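Local coordinates for MutT/nudix family protein (Streptococcus pneumoniae, PDB 4HFQ) that hydrolyses UDP-linked precursors of peptidoglycan biosynthesis, acting as a UDP-X diphosphatase of the Nudix family, at residues 115-120 / 161-166; 84-87 / 92-95. All blocks are in the same frame, centred on the assembly; numbering follows the deposited sequence.

Interaction 1 (115-120 / 161-166); sequences EEETGF and QEIADL
Glu117 meets Glu162 and Ile163, and Thr118 meets Leu166, where the C-terminal end of the Nudix-box helix packs against the corner at Ala164 in strand 163-170. The run from Glu115 to Phe120 matches the close of the Nudix signature, whose glutamates commonly bind divalent metal ions in the family, although the metal role here is inferred. The contact has a polar part, at the two carboxylates, and an apolar part, at Ile163 and Leu166. Glu162 has CG anti to its backbone N (chi1 -177°) and an extended chain, which carries its carboxylate across to Glu117. The two carboxylates are turned 77° against each other, so they do not stack. Glu117 OE2 and Glu162 OE2 are 3.1 Å apart, a close approach of two acceptors rather than a bond, while the CG of Glu117 lies 3.4 Å from OE1 of Glu162. The other oxygen of Glu117, OE1, accepts from the backbone N of Gly97, which ties the glutamate to strand 93-99. A water joins the same two chain segments, donating to Glu162 OE1 at 2.7 Å and to the carbonyl O of Glu116 at 3.1 Å.

Away from the carboxylates, toward Leu166, the contact turns apolar. Ile163 lays CG1 alongside CB of Glu117, at 3.7 Å, and its CD1 reaches on toward CG. Leu166 brings only its CD1 branch to Thr118, with CD1 3.5 Å from Thr118 CB. That methyl meets the carbon side of the threonine, whose hydroxyl is engaged with its own helix end and hydrogen-bonded to Ile114 O. Gly119 leaves the helix with positive phi (88°), and beyond it the chain closes an ST turn in which Phe120 N donates to Thr118 OG1 at 3.1 Å.

Interaction 2 (84-87 / 92-95); sequences LVRG and SWAL. With SO4 (sulfate ion), chain G.
The indole of Trp93 takes the CB of Arg86 on one face: this CH-pi contact puts CB 3.7 Å from the centroid of the six-membered ring and just 7° off the ring normal. At the ring edge, near its plane, lies the carbonyl O of Leu84, 3.5 Å from CZ3. Phe169 also packs edge-to-face with the indole. The Arg86 guanidinium does not stack on the indole; its plane is turned 71° from the ring, and Trp93 CZ2 comes near its edge. Beyond the tryptophan the guanidinium grips a sulfate, probably from the crystallisation liquor, through two bonds: NH2 to O3 at 2.8 Å, with O3 in the guanidinium plane, and a more bent one from NH1 to O2 at 2.9 Å. NH1 also donates to Glu90 O, in the turn of the beta hairpin that these strands, 81-87 and 93-99, form within the Nudix fold. Val85 and Ala94 are its hydrogen-bonded antiparallel pair, Val85 N reaching Ala94 O at 2.9 Å and Ala94 N reaching Val85 O at 3.0 Å. Toward the turn the strands part, and a water spans them, accepting from Gly87 N at 2.8 Å and donating to Ser92 O at 2.7 Å.

How the interactions relate
Both contacts are largely buried within the Nudix domain and meet on strand 81-87, the sheet neighbour of strand 163-170. Interaction 2 joins two strands by backbone bonds, with a ring covered by an aliphatic stem; interaction 1 sets a helix end against a strand corner mainly through side chains, with bridging water, and its Glu162 is exposed. Arg86 connects them: its O probably accepts from Ala164 N at 2.8 Å and its N probably donates to Asp165 O at 2.9 Å, so two residues face one in a classic beta bulge. Asp165 also packs OD2 against CH2 of Trp93, at 3.6 Å. Strand 93-99 then leads along the chain to helix 106-118.

Interaction 1 (115-120 / 161-166)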
ATOM      1  N   GLU A 115      -6.336  22.507  -2.145  1.00 12.34           N
ATOM      2  CA  GLU A 115      -6.864  23.687  -2.847  1.00 13.59           C
ATOM      3  C   GLU A 115      -8.276  23.425  -3.359  1.00 13.73           C
ATOM      4  O   GLU A 115      -9.164  24.279  -3.220  1.00 13.70           O
ATOM      5  CB  GLU A 115      -5.948  24.124  -3.993  1.00 15.85           C
ATOM      6  CG  GLU A 115      -6.342  25.483  -4.583  1.00 18.98           C
ATOM      7  CD  GLU A 115      -5.299  26.062  -5.522  1.00 22.06           C
ATOM      8  OE1 GLU A 115      -4.262  25.423  -5.746  1.00 24.55           O
ATOM      9  OE2 GLU A 115      -5.520  27.167  -6.060  1.00 25.93           O
ATOM     10  N   GLU A 116      -8.497  22.254  -3.945  1.00 13.33           N
ATOM     11  CA  GLU A 116      -9.791  21.905  -4.524  1.00 14.69           C
ATOM     12  C   GLU A 116     -10.888  21.817  -3.481  1.00 14.22           C
ATOM     13  O   GLU A 116     -12.025  22.229  -3.730  1.00 15.32           O
ATOM     14  CB  GLU A 116      -9.695  20.588  -5.308  1.00 15.72           C
ATOM     15  CG  GLU A 116      -8.879  20.706  -6.584  1.00 18.46           C
ATOM     16  CD  GLU A 116      -8.620  19.377  -7.277  1.00 20.21           C
ATOM     17  OE1 GLU A 116      -8.764  18.304  -6.659  1.00 23.39           O
ATOM     18  OE2 GLU A 116      -8.261  19.423  -8.466  1.00 22.62           O
ATOM     19  N   GLU A 117     -10.555  21.304  -2.305  1.00 13.61           N
ATOM     20  CA  GLU A 117     -11.532  21.064  -1.257  1.00 13.16           C
ATOM     21  C   GLU A 117     -11.702  22.268  -0.333  1.00 13.43           C
ATOM     22  O   GLU A 117     -12.836  22.624   0.010  1.00 14.59           O
ATOM     23  CB  GLU A 117     -11.114  19.839  -0.433  1.00 12.51           C
ATOM     24  CG  GLU A 117     -11.258  18.543  -1.213  1.00 12.89           C
ATOM     25  CD  GLU A 117     -10.612  17.358  -0.547  1.00 13.70           C
ATOM     26  OE1 GLU A 117     -10.383  17.370   0.680  1.00 12.47           O
ATOM     27  OE2 GLU A 117     -10.335  16.389  -1.304  1.00 16.18           O
ATOM     28  N   THR A 118     -10.598  22.884   0.082  1.00 13.65           N
ATOM     29  CA  THR A 118     -10.672  23.932   1.107  1.00 14.16           C
ATOM     30  C   THR A 118     -10.690  25.347   0.540  1.00 14.57           C
ATOM     31  O   THR A 118     -11.089  26.281   1.254  1.00 14.90           O
ATOM     32  CB  THR A 118      -9.516  23.876   2.107  1.00 14.11           C
ATOM     33  OG1 THR A 118      -8.320  24.328   1.473  1.00 14.24           O
ATOM     34  CG2 THR A 118      -9.302  22.458   2.668  1.00 13.82           C
ATOM     35  N   GLY A 119     -10.230  25.515  -0.697  1.00 14.86           N
ATOM     36  CA  GLY A 119     -10.140  26.831  -1.331  1.00 16.29           C
ATOM     37  C   GLY A 119      -8.829  27.537  -1.039  1.00 17.35           C
ATOM     38  O   GLY A 119      -8.659  28.704  -1.413  1.00 19.00           O
ATOM     39  N   PHE A 120      -7.906  26.851  -0.365  1.00 17.29           N
ATOM     40  CA  PHE A 120      -6.637  27.463   0.030  1.00 18.05           C
ATOM     41  C   PHE A 120      -5.401  26.874  -0.630  1.00 18.14           C
ATOM     42  O   PHE A 120      -5.297  25.653  -0.824  1.00 16.91           O
ATOM     43  CB  PHE A 120      -6.455  27.361   1.534  1.00 19.08           C
ATOM     44  CG  PHE A 120      -7.344  28.285   2.312  1.00 20.58           C
ATOM     45  CD1 PHE A 120      -8.641  27.915   2.631  1.00 21.39           C
ATOM     46  CD2 PHE A 120      -6.877  29.528   2.726  1.00 21.47           C
ATOM     47  CE1 PHE A 120      -9.468  28.768   3.343  1.00 22.75           C
ATOM     48  CE2 PHE A 120      -7.701  30.390   3.445  1.00 22.02           C
ATOM     49  CZ  PHE A 120      -8.994  30.003   3.754  1.00 22.77           C
ATOM     50  N   GLN A 161     -19.038  21.543  -5.228  1.00 21.47           N
ATOM     51  CA  GLN A 161     -19.722  20.302  -5.575  1.00 22.41           C
ATOM     52  C   GLN A 161     -19.198  19.109  -4.766  1.00 21.09           C
ATOM     53  O   GLN A 161     -19.908  18.120  -4.554  1.00 21.67           O
ATOM     54  CB  GLN A 161     -19.674  20.057  -7.090  1.00 25.90           C
ATOM     55  CG  GLN A 161     -20.756  20.831  -7.839  1.00 29.17           C
ATOM     56  CD  GLN A 161     -20.422  21.132  -9.293  1.00 32.33           C
ATOM     57  OE1 GLN A 161     -19.468  20.593  -9.863  1.00 33.79           O
ATOM     58  NE2 GLN A 161     -21.220  22.005  -9.905  1.00 34.33           N
ATOM     59  N   GLU A 162     -17.966  19.231  -4.281  1.00 20.25           N
ATOM     60  CA  GLU A 162     -17.345  18.182  -3.482  1.00 19.45           C
ATOM     61  C   GLU A 162     -17.555  18.348  -1.970  1.00 17.70           C
ATOM     62  O   GLU A 162     -17.840  17.368  -1.281  1.00 17.52           O
ATOM     63  CB  GLU A 162     -15.850  18.092  -3.806  1.00 21.14           C
ATOM     64  CG  GLU A 162     -15.152  16.975  -3.053  1.00 24.12           C
ATOM     65  CD  GLU A 162     -13.648  16.904  -3.264  1.00 25.92           C
ATOM     66  OE1 GLU A 162     -13.050  17.742  -3.994  1.00 26.19           O
ATOM     67  OE2 GLU A 162     -13.062  15.972  -2.676  1.00 27.86           O
ATOM     68  N   ILE A 163     -17.392  19.574  -1.478  1.00 16.50           N
ATOM     69  CA  ILE A 163     -17.326  19.840  -0.038  1.00 15.96           C
ATOM     70  C   ILE A 163     -18.454  20.767   0.427  1.00 15.70           C
ATOM     71  O   ILE A 163     -18.612  21.881  -0.091  1.00 16.47           O
ATOM     72  CB  ILE A 163     -15.953  20.449   0.361  1.00 16.03           C
ATOM     73  CG1 ILE A 163     -14.789  19.532  -0.064  1.00 15.95           C
ATOM     74  CG2 ILE A 163     -15.902  20.796   1.848  1.00 16.09           C
ATOM     75  CD1 ILE A 163     -14.721  18.182   0.629  1.00 15.48           C
ATOM     76  N   ALA A 164     -19.220  20.282   1.407  1.00 15.16           N
ATOM     77  CA  ALA A 164     -20.329  21.052   1.999  1.00 15.26           C
ATOM     78  C   ALA A 164     -19.868  22.039   3.061  1.00 15.57           C
ATOM     79  O   ALA A 164     -20.423  23.130   3.177  1.00 16.65           O
ATOM     80  CB  ALA A 164     -21.365  20.112   2.594  1.00 14.73           C
ATOM     81  N   ASP A 165     -18.874  21.667   3.859  1.00 15.05           N
ATOM     82  CA  ASP A 165     -18.472  22.501   4.988  1.00 14.41           C
ATOM     83  C   ASP A 165     -17.035  22.228   5.389  1.00 14.10           C
ATOM     84  O   ASP A 165     -16.488  21.154   5.103  1.00 13.77           O
ATOM     85  CB  ASP A 165     -19.425  22.284   6.181  1.00 14.92           C
ATOM     86  CG  ASP A 165     -19.460  23.470   7.156  1.00 15.44           C
ATOM     87  OD1 ASP A 165     -18.875  24.532   6.879  1.00 16.23           O
ATOM     88  OD2 ASP A 165     -20.084  23.309   8.230  1.00 16.32           O
ATOM     89  N   LEU A 166     -16.432  23.232   6.011  1.00 14.15           N
ATOM     90  CA  LEU A 166     -15.098  23.168   6.553  1.00 13.71           C
ATOM     91  C   LEU A 166     -15.126  23.869   7.892  1.00 14.77           C
ATOM     92  O   LEU A 166     -15.580  25.024   7.994  1.00 15.58           O
ATOM     93  CB  LEU A 166     -14.106  23.856   5.608  1.00 13.70           C
ATOM     94  CG  LEU A 166     -12.630  23.926   6.036  1.00 12.96           C
ATOM     95  CD1 LEU A 166     -11.738  24.065   4.815  1.00 13.59           C
ATOM     96  CD2 LEU A 166     -12.372  25.075   7.013  1.00 13.61           C
TER
HETATM   97  O   HOH W   1     -10.211  17.142  -4.497  1.00 26.69           O
HETATM   98  O   HOH W   2     -13.356  20.029  -5.456  1.00 39.75           O

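Interaction 2 (84-87 / 92-95)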
ATOM      1  N   LEU A  84     -11.229  20.001   9.556  1.00 11.81           N
ATOM      2  CA  LEU A  84     -11.964  18.877   8.991  1.00 11.40           C
ATOM      3  C   LEU A  84     -12.965  19.378   7.972  1.00 11.68           C
ATOM      4  O   LEU A  84     -13.464  20.517   8.055  1.00 12.37           O
ATOM      5  CB  LEU A  84     -12.689  18.049  10.064  1.00 11.34           C
ATOM      6  CG  LEU A  84     -11.835  17.387  11.131  1.00 11.84           C
ATOM      7  CD1 LEU A  84     -12.676  16.782  12.238  1.00 12.59           C
ATOM      8  CD2 LEU A  84     -10.904  16.317  10.563  1.00 11.96           C
ATOM      9  N   VAL A  85     -13.219  18.557   6.961  1.00 11.10           N
ATOM     10  CA  VAL A  85     -14.204  18.873   5.937  1.00 11.19           C
ATOM     11  C   VAL A  85     -15.303  17.840   5.889  1.00 11.42           C
ATOM     12  O   VAL A  85     -15.107  16.683   6.249  1.00 11.24           O
ATOM     13  CB  VAL A  85     -13.563  19.061   4.529  1.00 11.19           C
ATOM     14  CG1 VAL A  85     -12.699  20.310   4.514  1.00 11.61           C
ATOM     15  CG2 VAL A  85     -12.757  17.831   4.097  1.00 11.61           C
ATOM     16  N   ARG A  86     -16.485  18.281   5.462  1.00 11.56           N
ATOM     17  CA  ARG A  86     -17.633  17.390   5.300  1.00 12.42           C
ATOM     18  C   ARG A  86     -18.056  17.400   3.844  1.00 12.28           C
ATOM     19  O   ARG A  86     -18.320  18.460   3.278  1.00 12.78           O
ATOM     20  CB  ARG A  86     -18.793  17.805   6.233  1.00 12.51           C
ATOM     21  CG  ARG A  86     -20.026  16.914   6.129  1.00 13.17           C
ATOM     22  CD  ARG A  86     -21.093  17.271   7.163  1.00 14.55           C
ATOM     23  NE  ARG A  86     -21.673  18.603   6.966  1.00 15.39           N
ATOM     24  CZ  ARG A  86     -22.648  18.887   6.106  1.00 15.55           C
ATOM     25  NH1 ARG A  86     -23.165  17.951   5.310  1.00 16.04           N
ATOM     26  NH2 ARG A  86     -23.108  20.126   6.019  1.00 17.11           N
ATOM     27  N   GLY A  87     -18.080  16.213   3.233  1.00 12.69           N
ATOM     28  CA  GLY A  87     -18.449  16.108   1.820  1.00 13.52           C
ATOM     29  C   GLY A  87     -19.919  16.382   1.564  1.00 14.32           C
ATOM     30  O   GLY A  87     -20.767  16.128   2.428  1.00 14.25           O
ATOM     31  N   SER A  92     -20.635  13.125   7.889  1.00 14.50           N
ATOM     32  CA  SER A  92     -19.444  12.959   8.712  1.00 14.18           C
ATOM     33  C   SER A  92     -18.217  13.671   8.136  1.00 12.41           C
ATOM     34  O   SER A  92     -18.233  14.127   6.994  1.00 12.70           O
ATOM     35  CB  SER A  92     -19.149  11.479   8.928  1.00 15.93           C
ATOM     36  OG  SER A  92     -19.001  10.855   7.680  1.00 17.33           O
ATOM     37  N   TRP A  93     -17.162  13.733   8.940  1.00 11.40           N
ATOM     38  CA  TRP A  93     -16.058  14.642   8.702  1.00 11.26           C
ATOM     39  C   TRP A  93     -14.777  13.883   8.544  1.00 10.62           C
ATOM     40  O   TRP A  93     -14.589  12.833   9.153  1.00 11.00           O
ATOM     41  CB  TRP A  93     -15.925  15.574   9.902  1.00 12.01           C
ATOM     42  CG  TRP A  93     -17.126  16.476  10.095  1.00 12.71           C
ATOM     43  CD1 TRP A  93     -18.342  16.162  10.694  1.00 12.92           C
ATOM     44  CD2 TRP A  93     -17.228  17.876   9.704  1.00 12.66           C
ATOM     45  NE1 TRP A  93     -19.181  17.252  10.675  1.00 13.55           N
ATOM     46  CE2 TRP A  93     -18.566  18.318  10.110  1.00 13.05           C
ATOM     47  CE3 TRP A  93     -16.373  18.777   9.092  1.00 13.29           C
ATOM     48  CZ2 TRP A  93     -18.999  19.614   9.889  1.00 13.42           C
ATOM     49  CZ3 TRP A  93     -16.826  20.080   8.861  1.00 13.48           C
ATOM     50  CH2 TRP A  93     -18.110  20.486   9.264  1.00 13.59           C
ATOM     51  N   ALA A  94     -13.854  14.451   7.764  1.00 10.38           N
ATOM     52  CA  ALA A  94     -12.512  13.847   7.615  1.00 10.49           C
ATOM     53  C   ALA A  94     -11.473  14.920   7.375  1.00 10.23           C
ATOM     54  O   ALA A  94     -11.798  16.067   7.073  1.00 10.23           O
ATOM     55  CB  ALA A  94     -12.487  12.837   6.468  1.00 11.34           C
ATOM     56  N   LEU A  95     -10.196  14.535   7.472  1.00  9.48           N
ATOM     57  CA  LEU A  95      -9.115  15.439   7.066  1.00  9.28           C
ATOM     58  C   LEU A  95      -9.213  15.640   5.555  1.00  9.24           C
ATOM     59  O   LEU A  95      -9.584  14.691   4.834  1.00  9.40           O
ATOM     60  CB  LEU A  95      -7.738  14.835   7.377  1.00  9.55           C
ATOM     61  CG  LEU A  95      -7.426  14.453   8.822  1.00  9.61           C
ATOM     62  CD1 LEU A  95      -6.111  13.694   8.898  1.00 10.34           C
ATOM     63  CD2 LEU A  95      -7.323  15.702   9.687  1.00 10.28           C
TER
HETATM   64  S   SO4 G 305     -26.186  19.684   3.998  0.70 16.36           S
HETATM   65  O1  SO4 G 305     -26.717  19.306   2.686  0.70 20.05           O
HETATM   66  O2  SO4 G 305     -25.955  18.425   4.748  0.70 19.90           O
HETATM   67  O3  SO4 G 305     -24.946  20.496   3.879  0.70 20.78           O
HETATM   68  O4  SO4 G 305     -27.246  20.522   4.586  0.70 20.22           O
HETATM   69  O   HOH W   3     -17.342  13.767   4.464  1.00 15.82           O